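Local structure of short afifavidin (6HDT) at residues L33-G38 and N68-T73; S29-V34 and Y59-L64. The protein belongs to the bacterial dimeric avidins and forms a strong non-covalent complex with biotin and 2-iminobiotin, though its exact biological role is still obscure. All coordinates share one frame; numbering follows the deposited sequence.

Interaction 1: L33-G38 and N68-T73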
loop_
_atom_site.group_PDB
_atom_site.type_symbol
_atom_site.label_atom_id
_atom_site.label_comp_id
_atom_site.label_asym_id
_atom_site.label_seq_id
_atom_site.Cartn_x
_atom_site.Cartn_y
_atom_site.Cartn_z
ATOM N N LEU A 33 13.089 4.221 -4.165
ATOM C CA LEU A 33 12.694 3.634 -2.896
ATOM C C LEU A 33 13.744 3.908 -1.851
ATOM O O LEU A 33 14.952 3.711 -2.069
ATOM C CB LEU A 33 12.501 2.111 -3.012
ATOM C CG LEU A 33 11.392 1.639 -3.953
ATOM C CD1 LEU A 33 11.363 0.129 -3.984
ATOM C CD2 LEU A 33 10.046 2.195 -3.528
ATOM N N VAL A 34 13.271 4.311 -0.695
ATOM C CA VAL A 34 14.119 4.551 0.464
ATOM C C VAL A 34 13.609 3.702 1.615
ATOM O O VAL A 34 12.469 3.849 2.066
ATOM C CB VAL A 34 14.145 6.046 0.874
ATOM C CG1 VAL A 34 15.250 6.292 1.877
ATOM C CG2 VAL A 34 14.349 6.941 -0.336
ATOM N N PHE A 35 14.432 2.753 2.042
ATOM C CA PHE A 35 14.131 1.958 3.223
ATOM C C PHE A 35 14.479 2.710 4.518
ATOM O O PHE A 35 15.531 3.360 4.626
ATOM C CB PHE A 35 14.849 0.618 3.149
ATOM C CG PHE A 35 14.368 -0.208 2.021
ATOM C CD1 PHE A 35 13.191 -0.935 2.142
ATOM C CD2 PHE A 35 15.006 -0.175 0.806
ATOM C CE1 PHE A 35 12.696 -1.663 1.086
ATOM C CE2 PHE A 35 14.513 -0.913 -0.259
ATOM C CZ PHE A 35 13.361 -1.652 -0.117
ATOM N N GLY A 36 13.567 2.637 5.482
ATOM C CA GLY A 36 13.764 3.265 6.783
ATOM C C GLY A 36 13.503 2.333 7.954
ATOM O O GLY A 36 13.523 1.123 7.815
ATOM N N ALA A 37 13.259 2.928 9.118
ATOM C CA ALA A 37 13.028 2.190 10.348
ATOM C C ALA A 37 11.580 1.706 10.377
ATOM O O ALA A 37 10.745 2.172 9.611
ATOM C CB ALA A 37 13.292 3.075 11.534
ATOM N N GLY A 38 11.291 0.757 11.259
ATOM C CA GLY A 38 9.967 0.208 11.362
ATOM C C GLY A 38 9.478 -0.415 10.068
ATOM O O GLY A 38 8.313 -0.287 9.741
ATOM N N ASN A 68 11.897 -10.020 1.090
ATOM C CA ASN A 68 11.885 -9.579 -0.302
ATOM C C ASN A 68 10.501 -9.150 -0.776
ATOM O O ASN A 68 10.261 -9.092 -1.955
ATOM C CB ASN A 68 12.513 -10.621 -1.238
ATOM C CG ASN A 68 11.722 -11.885 -1.312
ATOM O OD1 ASN A 68 11.395 -12.466 -0.292
ATOM N ND2 ASN A 68 11.392 -12.319 -2.520
ATOM N N PHE A 69 9.633 -8.797 0.158
ATOM C CA PHE A 69 8.275 -8.379 -0.170
ATOM C C PHE A 69 8.067 -6.945 0.198
ATOM O O PHE A 69 8.655 -6.441 1.146
ATOM C CB PHE A 69 7.274 -9.266 0.582
ATOM C CG PHE A 69 7.437 -10.711 0.250
ATOM C CD1 PHE A 69 6.954 -11.194 -0.954
ATOM C CD2 PHE A 69 8.053 -11.566 1.129
ATOM C CE1 PHE A 69 7.116 -12.528 -1.296
ATOM C CE2 PHE A 69 8.240 -12.907 0.785
ATOM C CZ PHE A 69 7.754 -13.378 -0.413
ATOM N N ILE A 70 7.199 -6.317 -0.581
ATOM C CA ILE A 70 6.955 -4.900 -0.478
ATOM C C ILE A 70 5.535 -4.545 -0.880
ATOM O O ILE A 70 4.927 -5.213 -1.694
ATOM C CB ILE A 70 7.966 -4.126 -1.336
ATOM C CG1 ILE A 70 7.960 -2.621 -0.985
ATOM C CG2 ILE A 70 7.746 -4.380 -2.807
ATOM C CD1 ILE A 70 9.164 -1.877 -1.549
ATOM N N GLY A 71 5.041 -3.469 -0.284
ATOM C CA GLY A 71 3.793 -2.845 -0.732
ATOM C C GLY A 71 3.916 -1.357 -0.549
ATOM O O GLY A 71 4.506 -0.900 0.437
ATOM N N PHE A 72 3.365 -0.600 -1.497
ATOM C CA PHE A 72 3.439 0.845 -1.406
ATOM C C PHE A 72 2.313 1.517 -2.151
ATOM O O PHE A 72 1.740 0.974 -3.089
ATOM C CB PHE A 72 4.782 1.404 -1.877
ATOM C CG PHE A 72 5.180 0.974 -3.267
ATOM C CD1 PHE A 72 5.938 -0.170 -3.474
ATOM C CD2 PHE A 72 4.855 1.745 -4.360
ATOM C CE1 PHE A 72 6.305 -0.549 -4.749
ATOM C CE2 PHE A 72 5.206 1.370 -5.642
ATOM C CZ PHE A 72 5.960 0.213 -5.840
ATOM N N THR A 73 1.998 2.716 -1.677
ATOM C CA THR A 73 0.868 3.480 -2.201
ATOM C C THR A 73 1.299 4.850 -2.690
ATOM O O THR A 73 2.183 5.448 -2.100
ATOM C CB THR A 73 -0.199 3.629 -1.120
ATOM O OG1 THR A 73 -0.660 2.337 -0.758
ATOM C CG2 THR A 73 -1.386 4.465 -1.584
#
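The aromatic ring of Phe35 takes the CD1 methyl of Ile70 at a slant, with 4.4 Å between Phe35 CE1 and Ile70 CD1, while the ring of Phe14, from helix 7-14, meets it with the two planes turned about 45° apart. Ser10 and Ala11 of the same helix also touch Phe35. The phenyl group of Phe72 approaches Leu33 more loosely and meets Trp89 with the ring planes nearly parallel. This is the interior of an avidin β-barrel, an eight-stranded antiparallel sheet closed on itself: strands 30-35 and 69-77 are not neighbours in it, since strands 40-46 and 58-66 stand between them in the order round the barrel. Contact is therefore made by side chains alone, in a purely apolar patch that is buried. Val41, on the intervening strand 40-46, packs against Leu33, Phe35 and Ile70 alike. Ile70 spans the gap because its CG1 branch runs anti to the backbone N (chi1 -166°) and stays extended beyond, carrying the terminal methyl inward. Leu33 reaches out from the other strand, and the two chains meet tip to tip, Leu33 CD1 lying 3.8 Å from Ile70 CD1.

Interaction 2: S29-V34 and Y59-L64. With BTN (biotin), chain E.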
loop_
_atom_site.group_PDB
_atom_site.type_symbol
_atom_site.label_atom_id
_atom_site.label_comp_id
_atom_site.label_asym_id
_atom_site.label_seq_id
_atom_site.Cartn_x
_atom_site.Cartn_y
_atom_site.Cartn_z
ATOM N N SER A 29 7.822 4.188 -16.349
ATOM C CA SER A 29 7.620 4.910 -15.084
ATOM C C SER A 29 8.843 4.604 -14.212
ATOM O O SER A 29 9.476 3.533 -14.339
ATOM C CB SER A 29 6.298 4.564 -14.398
ATOM O OG SER A 29 5.213 4.885 -15.268
ATOM N N THR A 30 9.219 5.592 -13.415
ATOM C CA THR A 30 10.361 5.456 -12.531
ATOM C C THR A 30 9.936 5.702 -11.093
ATOM O O THR A 30 8.945 6.444 -10.772
ATOM C CB THR A 30 11.513 6.421 -12.906
ATOM O OG1 THR A 30 11.029 7.760 -13.005
ATOM C CG2 THR A 30 12.137 6.027 -14.247
ATOM N N MET A 31 10.699 5.103 -10.201
ATOM C CA MET A 31 10.535 5.416 -8.809
ATOM C C MET A 31 11.844 5.257 -8.097
ATOM O O MET A 31 12.716 4.483 -8.528
ATOM C CB MET A 31 9.447 4.535 -8.200
ATOM C CG MET A 31 9.797 3.064 -8.118
ATOM S SD MET A 31 8.587 2.086 -7.202
ATOM C CE MET A 31 9.432 0.514 -7.386
ATOM N N THR A 32 11.944 5.948 -6.976
ATOM C CA THR A 32 13.026 5.721 -6.055
ATOM C C THR A 32 12.448 5.236 -4.729
ATOM O O THR A 32 11.454 5.760 -4.233
ATOM C CB THR A 32 13.907 6.983 -5.879
ATOM O OG1 THR A 32 14.539 7.323 -7.115
ATOM C CG2 THR A 32 14.960 6.769 -4.806
ATOM N N LEU A 33 13.089 4.221 -4.165
ATOM C CA LEU A 33 12.694 3.634 -2.896
ATOM C C LEU A 33 13.744 3.908 -1.851
ATOM O O LEU A 33 14.952 3.711 -2.069
ATOM C CB LEU A 33 12.501 2.111 -3.012
ATOM C CG LEU A 33 11.392 1.639 -3.953
ATOM C CD1 LEU A 33 11.363 0.129 -3.984
ATOM C CD2 LEU A 33 10.046 2.195 -3.528
ATOM N N VAL A 34 13.271 4.311 -0.695
ATOM C CA VAL A 34 14.119 4.551 0.464
ATOM C C VAL A 34 13.609 3.702 1.615
ATOM O O VAL A 34 12.469 3.849 2.066
ATOM C CB VAL A 34 14.145 6.046 0.874
ATOM C CG1 VAL A 34 15.250 6.292 1.877
ATOM C CG2 VAL A 34 14.349 6.941 -0.336
ATOM N N TYR A 59 5.414 12.028 -7.475
ATOM C CA TYR A 59 4.383 11.888 -6.445
ATOM C C TYR A 59 4.938 11.132 -5.242
ATOM O O TYR A 59 5.751 10.189 -5.383
ATOM C CB TYR A 59 3.152 11.199 -7.015
ATOM C CG TYR A 59 2.428 12.080 -7.989
ATOM C CD1 TYR A 59 2.826 12.180 -9.316
ATOM C CD2 TYR A 59 1.353 12.862 -7.566
ATOM C CE1 TYR A 59 2.172 13.042 -10.212
ATOM C CE2 TYR A 59 0.693 13.694 -8.458
ATOM C CZ TYR A 59 1.112 13.791 -9.770
ATOM O OH TYR A 59 0.438 14.626 -10.642
ATOM N N PRO A 60 4.539 11.551 -4.037
ATOM C CA PRO A 60 4.994 10.850 -2.832
ATOM C C PRO A 60 4.566 9.387 -2.829
ATOM O O PRO A 60 3.497 9.034 -3.331
ATOM C CB PRO A 60 4.341 11.632 -1.684
ATOM C CG PRO A 60 3.921 12.938 -2.285
ATOM C CD PRO A 60 3.628 12.668 -3.722
ATOM N N LEU A 61 5.434 8.530 -2.296
ATOM C CA LEU A 61 5.065 7.133 -2.085
ATOM C C LEU A 61 5.412 6.690 -0.658
ATOM O O LEU A 61 6.405 7.148 -0.086
ATOM C CB LEU A 61 5.629 6.239 -3.190
ATOM C CG LEU A 61 6.930 5.440 -3.153
ATOM C CD1 LEU A 61 7.027 4.378 -2.070
ATOM C CD2 LEU A 61 7.076 4.789 -4.514
ATOM N N VAL A 62 4.529 5.860 -0.074
ATOM C CA VAL A 62 4.744 5.276 1.262
ATOM C C VAL A 62 4.351 3.816 1.301
ATOM O O VAL A 62 3.433 3.393 0.627
ATOM C CB VAL A 62 4.002 6.036 2.376
ATOM C CG1 VAL A 62 4.381 7.509 2.334
ATOM C CG2 VAL A 62 2.503 5.827 2.287
ATOM N N GLY A 63 5.092 3.018 2.059
ATOM C CA GLY A 63 4.774 1.609 2.121
ATOM C C GLY A 63 5.473 0.937 3.271
ATOM O O GLY A 63 6.005 1.597 4.179
ATOM N N LEU A 64 5.431 -0.389 3.231
ATOM C CA LEU A 64 6.152 -1.227 4.171
ATOM C C LEU A 64 6.777 -2.389 3.430
ATOM O O LEU A 64 6.385 -2.745 2.340
ATOM C CB LEU A 64 5.225 -1.773 5.249
ATOM C CG LEU A 64 4.592 -0.732 6.172
ATOM C CD1 LEU A 64 3.389 -1.322 6.897
ATOM C CD2 LEU A 64 5.617 -0.136 7.122
HETATM C C11 BTN E . -4.329 8.418 -12.820
HETATM O O11 BTN E . -5.390 8.323 -12.173
HETATM O O12 BTN E . -4.302 8.313 -14.069
HETATM C C10 BTN E . -3.051 8.648 -12.031
HETATM C C9 BTN E . -1.830 7.988 -12.669
HETATM C C8 BTN E . -1.872 6.461 -12.565
HETATM C C7 BTN E . -0.717 5.762 -13.278
HETATM C C2 BTN E . -0.845 4.253 -13.100
HETATM S S1 BTN E . -0.408 3.636 -11.484
HETATM C C6 BTN E . -0.329 1.971 -12.080
HETATM C C5 BTN E . 0.278 2.071 -13.467
HETATM N N1 BTN E . 1.712 1.990 -13.449
HETATM C C3 BTN E . 2.359 3.089 -13.834
HETATM O O3 BTN E . 3.596 3.187 -13.909
HETATM N N2 BTN E . 1.430 4.037 -14.125
HETATM C C4 BTN E . 0.087 3.484 -14.034
#
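Leu33 and Leu61 are the closest pair in the backbone register of strands 30-34 and 59-64, their CA atoms 8.4 Å apart, with the strand axes running at 44° to one another and 8.7 Å apart at closest approach. Strand 40-46 separates the two in the barrel sheet, and what joins them is side-chain packing through the interior. Leu61 supplies the forked tip. Its CD1 lies 4.0 Å from Leu33 CD2, and its other methyl, CD2, touches that same Leu33 branch and also comes within 4.1 Å of Met31 SD. Both neighbours cross Leu61 at roughly a right angle. Leu61 does this with a chi1 of 95°, well off a staggered value, whereas Met31 is extended past CG and lies among Trp23, Tyr45 and Phe72. Just before strand 30-34 begins, at the pocket, Ser29 OG donates a hydrogen bond of 2.7 Å to O3 of biotin, the oxygen of its ureido group. The same hydroxyl is hydrogen-bonded to the backbone N of Asn48, and Ser29 N to Asn25 OD1, so both its hydroxyl and its backbone N are held. A hydroxyl that accepts from an amide while giving its proton to the ureido oxygen would be expected to be polarised toward that oxygen; as in streptavidin, such donors probably stabilise negative charge on it.

Overall arrangement
Both interactions start from strand 30-35 and share Leu33, which spends one methyl on each: CD1 in interaction 1 and CD2 in interaction 2. Their centres lie about 9 Å apart, and their second segments are adjacent strands of the barrel, paired by probable backbone hydrogen bonds from Thr73 N to Val62 O (2.8 Å) and from Leu64 N to Gly71 O (3.0 Å). Phe72 links the two inside, with its CZ 3.5 Å from Met31 SD. The two contacts lie at different distances from the ligand in this barrel: interaction 1 lies toward helix 7-14, with Leu33 about 12 Å from biotin by its side chain, whereas 29-34 reaches the ligand directly through Ser29.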